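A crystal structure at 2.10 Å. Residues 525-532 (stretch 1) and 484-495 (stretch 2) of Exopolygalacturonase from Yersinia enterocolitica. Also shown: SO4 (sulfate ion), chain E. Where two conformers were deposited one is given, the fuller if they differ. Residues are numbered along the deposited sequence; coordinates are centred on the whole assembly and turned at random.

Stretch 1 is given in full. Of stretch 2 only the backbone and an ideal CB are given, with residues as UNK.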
ATOM      1  N   LYS A 525      -2.608  14.997  12.404  1.00 34.75           N
ATOM      2  CA  LYS A 525      -2.944  16.403  12.164  1.00 34.28           C
ATOM      3  C   LYS A 525      -3.979  16.542  11.051  1.00 33.15           C
ATOM      4  O   LYS A 525      -3.899  15.825  10.047  1.00 32.74           O
ATOM      5  CB  LYS A 525      -1.689  17.177  11.756  1.00 34.74           C
ATOM      6  CG  LYS A 525      -1.777  18.667  12.027  1.00 37.73           C
ATOM      7  CD  LYS A 525      -0.413  19.358  11.912  1.00 41.23           C
ATOM      8  CE  LYS A 525       0.620  18.767  12.884  1.00 43.15           C
ATOM      9  NZ  LYS A 525       1.733  19.722  13.244  1.00 44.88           N
ATOM     10  N   ASN A 526      -4.937  17.457  11.233  1.00 31.63           N
ATOM     11  CA  ASN A 526      -5.914  17.810  10.185  1.00 30.15           C
ATOM     12  C   ASN A 526      -6.652  16.574   9.663  1.00 29.07           C
ATOM     13  O   ASN A 526      -6.639  16.315   8.470  1.00 28.87           O
ATOM     14  CB  ASN A 526      -5.230  18.512   8.998  1.00 29.76           C
ATOM     15  CG  ASN A 526      -4.418  19.741   9.397  1.00 29.00           C
ATOM     16  OD1 ASN A 526      -4.577  20.290  10.479  1.00 26.87           O
ATOM     17  ND2 ASN A 526      -3.547  20.180   8.499  1.00 29.13           N
ATOM     18  N   VAL A 527      -7.268  15.821  10.575  1.00 28.57           N
ATOM     19  CA  VAL A 527      -7.916  14.540  10.279  1.00 27.22           C
ATOM     20  C   VAL A 527      -9.334  14.574  10.840  1.00 27.74           C
ATOM     21  O   VAL A 527      -9.551  14.950  11.985  1.00 27.24           O
ATOM     22  CB  VAL A 527      -7.126  13.324  10.872  1.00 27.26           C
ATOM     23  CG1 VAL A 527      -7.994  12.046  10.942  1.00 24.19           C
ATOM     24  CG2 VAL A 527      -5.821  13.078  10.101  1.00 23.99           C
ATOM     25  N   THR A 528     -10.289  14.183  10.011  1.00 27.62           N
ATOM     26  CA  THR A 528     -11.686  14.141  10.390  1.00 28.23           C
ATOM     27  C   THR A 528     -12.185  12.720  10.195  1.00 28.50           C
ATOM     28  O   THR A 528     -11.909  12.096   9.171  1.00 28.79           O
ATOM     29  CB  THR A 528     -12.518  15.106   9.526  1.00 28.04           C
ATOM     30  OG1 THR A 528     -12.194  14.886   8.138  1.00 28.75           O
ATOM     31  CG2 THR A 528     -12.203  16.557   9.894  1.00 26.54           C
ATOM     32  N   VAL A 529     -12.883  12.207  11.193  1.00 28.33           N
ATOM     33  CA  VAL A 529     -13.578  10.945  11.083  1.00 28.89           C
ATOM     34  C   VAL A 529     -15.040  11.170  11.429  1.00 29.25           C
ATOM     35  O   VAL A 529     -15.353  11.707  12.494  1.00 29.34           O
ATOM     36  CB  VAL A 529     -13.042   9.857  12.074  1.00 28.66           C
ATOM     37  CG1 VAL A 529     -13.785   8.527  11.864  1.00 27.09           C
ATOM     38  CG2 VAL A 529     -11.549   9.664  11.950  1.00 28.77           C
ATOM     39  N   ASP A 530     -15.922  10.740  10.529  1.00 29.77           N
ATOM     40  CA  ASP A 530     -17.347  10.633  10.823  1.00 29.77           C
ATOM     41  C   ASP A 530     -17.732   9.161  10.915  1.00 30.23           C
ATOM     42  O   ASP A 530     -17.719   8.449   9.915  1.00 29.19           O
ATOM     43  CB  ASP A 530     -18.179  11.325   9.753  1.00 29.22           C
ATOM     44  CG  ASP A 530     -19.670  11.373  10.091  1.00 29.74           C
ATOM     45  OD1 ASP A 530     -20.096  11.109  11.243  1.00 28.40           O
ATOM     46  OD2 ASP A 530     -20.434  11.684   9.170  1.00 30.23           O
ATOM     47  N   ASN A 531     -18.076   8.734  12.128  0.50 30.42           N
ATOM     48  CA  ASN A 531     -18.529   7.379  12.426  0.50 30.94           C
ATOM     49  C   ASN A 531     -17.411   6.361  12.492  0.50 32.28           C
ATOM     50  O   ASN A 531     -16.566   6.263  11.590  0.50 32.54           O
ATOM     51  CB  ASN A 531     -19.605   6.893  11.443  0.50 30.30           C
ATOM     52  CG  ASN A 531     -20.813   7.813  11.383  0.50 28.34           C
ATOM     53  OD1 ASN A 531     -21.405   8.003  10.317  0.50 24.97           O
ATOM     54  ND2 ASN A 531     -21.186   8.376  12.520  0.50 24.57           N
ATOM     55  N   SER A 532     -17.414   5.622  13.590  1.00 33.70           N
ATOM     56  CA  SER A 532     -16.588   4.443  13.760  1.00 36.26           C
ATOM     57  C   SER A 532     -17.568   3.480  14.414  1.00 37.81           C
ATOM     58  O   SER A 532     -18.073   3.763  15.511  1.00 38.93           O
ATOM     59  CB  SER A 532     -15.431   4.729  14.693  1.00 36.42           C
ATOM     60  OG  SER A 532     -14.256   4.035  14.302  1.00 39.59           O
ATOM     61  N   UNK A 484      -4.143  15.438   6.840  1.00 27.72           N
ATOM     62  CA  UNK A 484      -4.930  15.844   5.690  1.00 27.14           C
ATOM     63  C   UNK A 484      -5.640  14.649   5.062  1.00 26.73           C
ATOM     64  O   UNK A 484      -5.625  14.461   3.854  1.00 26.59           O
ATOM     65  CB  UNK A 484      -4.040  16.536   4.656  1.00 27.14           C
ATOM     66  N   UNK A 485      -6.256  13.848   5.922  1.00 25.97           N
ATOM     67  CA  UNK A 485      -6.993  12.658   5.515  1.00 25.27           C
ATOM     68  C   UNK A 485      -8.398  12.758   6.033  1.00 24.77           C
ATOM     69  O   UNK A 485      -8.615  13.212   7.157  1.00 24.52           O
ATOM     70  CB  UNK A 485      -6.320  11.379   6.018  1.00 25.27           C
ATOM     71  N   UNK A 486      -9.350  12.288   5.227  1.00 24.30           N
ATOM     72  CA  UNK A 486     -10.739  12.236   5.642  1.00 23.74           C
ATOM     73  C   UNK A 486     -11.251  10.814   5.686  1.00 23.30           C
ATOM     74  O   UNK A 486     -10.982  10.021   4.795  1.00 22.57           O
ATOM     75  CB  UNK A 486     -11.607  13.077   4.704  1.00 23.74           C
ATOM     76  N   UNK A 487     -12.027  10.497   6.722  1.00 23.42           N
ATOM     77  CA  UNK A 487     -12.434   9.117   6.940  1.00 23.83           C
ATOM     78  C   UNK A 487     -13.883   8.990   7.379  1.00 23.61           C
ATOM     79  O   UNK A 487     -14.387   9.832   8.110  1.00 23.60           O
ATOM     80  CB  UNK A 487     -11.525   8.467   7.985  1.00 23.83           C
ATOM     81  N   UNK A 488     -14.552   7.937   6.918  1.00 23.50           N
ATOM     82  CA  UNK A 488     -15.984   7.782   7.195  1.00 24.88           C
ATOM     83  C   UNK A 488     -16.320   6.314   7.397  1.00 23.96           C
ATOM     84  O   UNK A 488     -15.904   5.467   6.612  1.00 24.13           O
ATOM     85  CB  UNK A 488     -16.826   8.368   6.060  1.00 24.88           C
ATOM     86  N   UNK A 489     -17.072   6.016   8.450  1.00 24.34           N
ATOM     87  CA  UNK A 489     -17.561   4.661   8.682  1.00 24.41           C
ATOM     88  C   UNK A 489     -16.429   3.644   8.884  1.00 24.99           C
ATOM     89  O   UNK A 489     -16.521   2.502   8.435  1.00 25.25           O
ATOM     90  CB  UNK A 489     -18.439   4.225   7.507  1.00 24.41           C
ATOM     91  N   UNK A 490     -15.384   4.051   9.599  1.00 25.00           N
ATOM     92  CA  UNK A 490     -14.329   3.136   9.978  1.00 26.03           C
ATOM     93  C   UNK A 490     -14.943   1.995  10.761  1.00 26.73           C
ATOM     94  O   UNK A 490     -15.878   2.212  11.518  1.00 25.96           O
ATOM     95  CB  UNK A 490     -13.243   3.843  10.791  1.00 26.03           C
ATOM     96  N   UNK A 491     -14.465   0.777  10.542  1.00 28.00           N
ATOM     97  CA  UNK A 491     -15.103  -0.390  11.171  1.00 29.24           C
ATOM     98  C   UNK A 491     -14.589  -0.657  12.580  1.00 30.18           C
ATOM     99  O   UNK A 491     -15.284  -1.295  13.372  1.00 30.95           O
ATOM    100  CB  UNK A 491     -14.881  -1.634  10.308  1.00 29.24           C
ATOM    101  N   UNK A 492     -13.392  -0.168  12.915  1.00 31.34           N
ATOM    102  CA  UNK A 492     -12.865  -0.404  14.264  1.00 32.91           C
ATOM    103  C   UNK A 492     -12.400   0.855  14.982  1.00 33.50           C
ATOM    104  O   UNK A 492     -13.052   1.317  15.922  1.00 34.29           O
ATOM    105  CB  UNK A 492     -11.698  -1.390  14.189  1.00 32.91           C
ATOM    106  N   UNK A 493     -11.260   1.390  14.556  1.00 33.93           N
ATOM    107  CA  UNK A 493     -10.603   2.467  15.281  1.00 34.40           C
ATOM    108  C   UNK A 493      -9.961   3.473  14.355  1.00 33.89           C
ATOM    109  O   UNK A 493      -9.668   3.156  13.214  1.00 34.41           O
ATOM    110  CB  UNK A 493      -9.548   1.897  16.232  1.00 34.40           C
ATOM    111  N   UNK A 494      -9.729   4.677  14.865  1.00 33.83           N
ATOM    112  CA  UNK A 494      -9.063   5.749  14.134  1.00 33.88           C
ATOM    113  C   UNK A 494      -7.539   5.540  14.086  1.00 34.75           C
ATOM    114  O   UNK A 494      -6.926   5.559  13.014  1.00 34.38           O
ATOM    115  CB  UNK A 494      -9.389   7.099  14.777  1.00 33.88           C
ATOM    116  N   UNK A 495      -6.936   5.382  15.259  1.00 36.18           N
ATOM    117  CA  UNK A 495      -5.509   5.126  15.365  1.00 38.25           C
ATOM    118  C   UNK A 495      -5.249   4.112  16.473  1.00 39.02           C
ATOM    119  O   UNK A 495      -5.868   4.165  17.533  1.00 39.15           O
ATOM    120  CB  UNK A 495      -4.743   6.424  15.628  1.00 38.25           C
TER
HETATM  121  S   SO4 E1608     -23.800  10.975   8.904  1.00 63.09           S
HETATM  122  O1  SO4 E1608     -23.251  11.256   7.570  1.00 62.55           O
HETATM  123  O2  SO4 E1608     -25.224  11.324   8.899  1.00 63.14           O
HETATM  124  O3  SO4 E1608     -23.654   9.549   9.216  1.00 62.52           O
HETATM  125  O4  SO4 E1608     -23.110  11.788   9.912  1.00 61.53           O

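Strand 485-488 runs parallel to strand 527-532 (axes 4.7 Å apart at closest, angle 5°), and positions 484-490 pair in register with 526-532.

Position 484 lies beside Asn526, and both have positive phi and psi (51/46 and 55/55), a conformation that glycine, asparagine and aspartate adopt most readily. The CA-to-CB bond points away, yet the amide of Asn526 lies within reach of a short polar side chain with an acceptor. The residue is Asn484: its OD1 accepts a hydrogen bond from Asn526 ND2 at 3.0 Å, while Asn484 N donates to Lys525 O at 3.2 Å.

At 485 the ideal CB is 4.5 Å from Val527 CG2, on the face that carries Val527 and Val529; apolar or modest polar side chains would serve. It is Asn485, whose backbone O accepts a weak hydrogen bond from Thr528 N at 3.4 Å.

Position 486 points to the other face, with its ideal CB 3.9 Å from Thr528 OG1. Alanine, serine or threonine would be plausible; the residue is Ala486, which leaves its methyl beside that hydroxyl.

Position 487 returns to the valine face, its ideal CB 4.1 Å from Val529 CG2, and invites a long or branched apolar side chain. Met487 reaches along both valines: its CE lies 3.6 Å from Val529 CG2 and 4.1 Å from Val527 CG1. Met487 N donates to Thr528 O at 2.9 Å and Met487 O accepts from Asp530 N at 3.0 Å.

Position 488 shares its face with Asp530, and a sulfate, probably from the crystallisation liquor, lies beyond that acid group. The sulfate, and the acid group of Asp530 beside it, favour a long basic side chain, lysine or arginine. Arg488 extends to the ion, its NH2 donating to sulfate O1 at 3.0 Å and O3 at 3.2 Å; its NE stays 4.1 Å from Asp530 OD2, near but beyond a salt bridge.

At 489 phi and psi are again positive (62/39), favouring asparagine, aspartate or glycine, and CB points away. Asp489 fills it. Its N donates to Asp530 O at 2.9 Å, but its OD1 sits 3.2 Å from Asn531 OD1, two acceptors without a hydrogen bond. Its OD2 forms a long salt bridge with Arg488 NH1 at 3.7 Å, a matter of charge alone.

Position 490 has its ideal CB 3.7 Å from Ser532 OG and 4.8 Å from Val529 CG1, so a branched apolar side chain suits it. Leu490 places CD1 4.1 Å from Val529 CG1, and its N donates weakly to Asn531 O at 3.2 Å.

Positions 491, 492 and 493 point away and are little constrained by stretch 1; they are Ala491, Lys492 and Gln493. Lys492 O accepts a weak hydrogen bond from Ser532 OG at 3.4 Å.

Position 494 points back, its ideal CB 4.4 Å from Val529 CG2; valine, isoleucine or leucine would fit. Val494 packs CG2 3.6 Å from that Val529 CG2. Position 495 is out of reach of stretch 1, which sets no preference; it is Met495.

Stretch 2, residues 484-495: NNAMRDLAKQVM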
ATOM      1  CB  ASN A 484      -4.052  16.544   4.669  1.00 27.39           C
ATOM      2  CG  ASN A 484      -3.476  17.831   5.191  1.00 26.89           C
ATOM      3  OD1 ASN A 484      -3.996  18.417   6.141  1.00 25.26           O
ATOM      4  ND2 ASN A 484      -2.394  18.282   4.571  1.00 27.22           N
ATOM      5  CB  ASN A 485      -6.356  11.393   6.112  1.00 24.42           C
ATOM      6  CG  ASN A 485      -4.966  11.144   5.605  1.00 23.66           C
ATOM      7  OD1 ASN A 485      -4.052  10.839   6.374  1.00 27.92           O
ATOM      8  ND2 ASN A 485      -4.784  11.270   4.320  1.00 17.69           N
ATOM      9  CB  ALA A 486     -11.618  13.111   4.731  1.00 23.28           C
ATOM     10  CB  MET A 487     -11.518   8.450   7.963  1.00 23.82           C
ATOM     11  CG  MET A 487     -10.029   8.778   7.779  1.00 23.24           C
ATOM     12  SD  MET A 487      -8.925   7.579   8.568  1.00 27.12           S
ATOM     13  CE  MET A 487      -8.793   8.121  10.238  1.00 25.79           C
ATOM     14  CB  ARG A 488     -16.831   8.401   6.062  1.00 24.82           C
ATOM     15  CG  ARG A 488     -18.304   8.038   6.074  1.00 26.41           C
ATOM     16  CD  ARG A 488     -19.180   8.981   5.274  1.00 26.83           C
ATOM     17  NE  ARG A 488     -20.477   9.108   5.960  1.00 35.49           N
ATOM     18  CZ  ARG A 488     -21.589   8.486   5.573  1.00 37.98           C
ATOM     19  NH1 ARG A 488     -21.577   7.736   4.475  1.00 40.23           N
ATOM     20  NH2 ARG A 488     -22.709   8.615   6.270  1.00 36.15           N
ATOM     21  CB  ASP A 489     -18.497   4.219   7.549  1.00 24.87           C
ATOM     22  CG  ASP A 489     -19.809   4.978   7.532  1.00 24.82           C
ATOM     23  OD1 ASP A 489     -20.143   5.654   8.509  1.00 28.61           O
ATOM     24  OD2 ASP A 489     -20.538   4.886   6.538  1.00 28.13           O
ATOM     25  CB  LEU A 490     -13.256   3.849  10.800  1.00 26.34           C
ATOM     26  CG  LEU A 490     -12.371   4.867  10.082  1.00 25.67           C
ATOM     27  CD1 LEU A 490     -11.338   5.365  11.055  1.00 25.94           C
ATOM     28  CD2 LEU A 490     -11.721   4.254   8.837  1.00 27.45           C
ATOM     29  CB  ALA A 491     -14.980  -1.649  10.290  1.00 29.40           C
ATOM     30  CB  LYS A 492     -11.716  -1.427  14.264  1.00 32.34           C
ATOM     31  CG  LYS A 492     -12.030  -2.821  13.759  1.00 33.20           C
ATOM     32  CD  LYS A 492     -10.799  -3.723  14.056  1.00 34.02           C
ATOM     33  CE  LYS A 492     -10.921  -5.128  13.452  1.00 37.32           C
ATOM     34  NZ  LYS A 492     -12.303  -5.713  13.501  1.00 38.29           N
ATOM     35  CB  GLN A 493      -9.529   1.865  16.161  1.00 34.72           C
ATOM     36  CG  GLN A 493     -10.055   0.765  17.071  1.00 37.13           C
ATOM     37  CD  GLN A 493      -8.943   0.076  17.783  1.00 37.33           C
ATOM     38  OE1 GLN A 493      -8.299  -0.813  17.236  1.00 39.38           O
ATOM     39  NE2 GLN A 493      -8.690   0.493  18.998  1.00 37.19           N
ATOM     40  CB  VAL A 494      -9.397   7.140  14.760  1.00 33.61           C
ATOM     41  CG1 VAL A 494      -8.630   8.235  14.089  1.00 32.69           C
ATOM     42  CG2 VAL A 494     -10.912   7.423  14.733  1.00 32.78           C
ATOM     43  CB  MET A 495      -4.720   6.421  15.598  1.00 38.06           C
ATOM     44  CG  MET A 495      -3.216   6.227  15.703  1.00 38.38           C
ATOM     45  SD  MET A 495      -2.278   7.758  15.763  1.00 41.00           S
ATOM     46  CE  MET A 495      -2.587   8.308  17.449  1.00 42.07           C
TER
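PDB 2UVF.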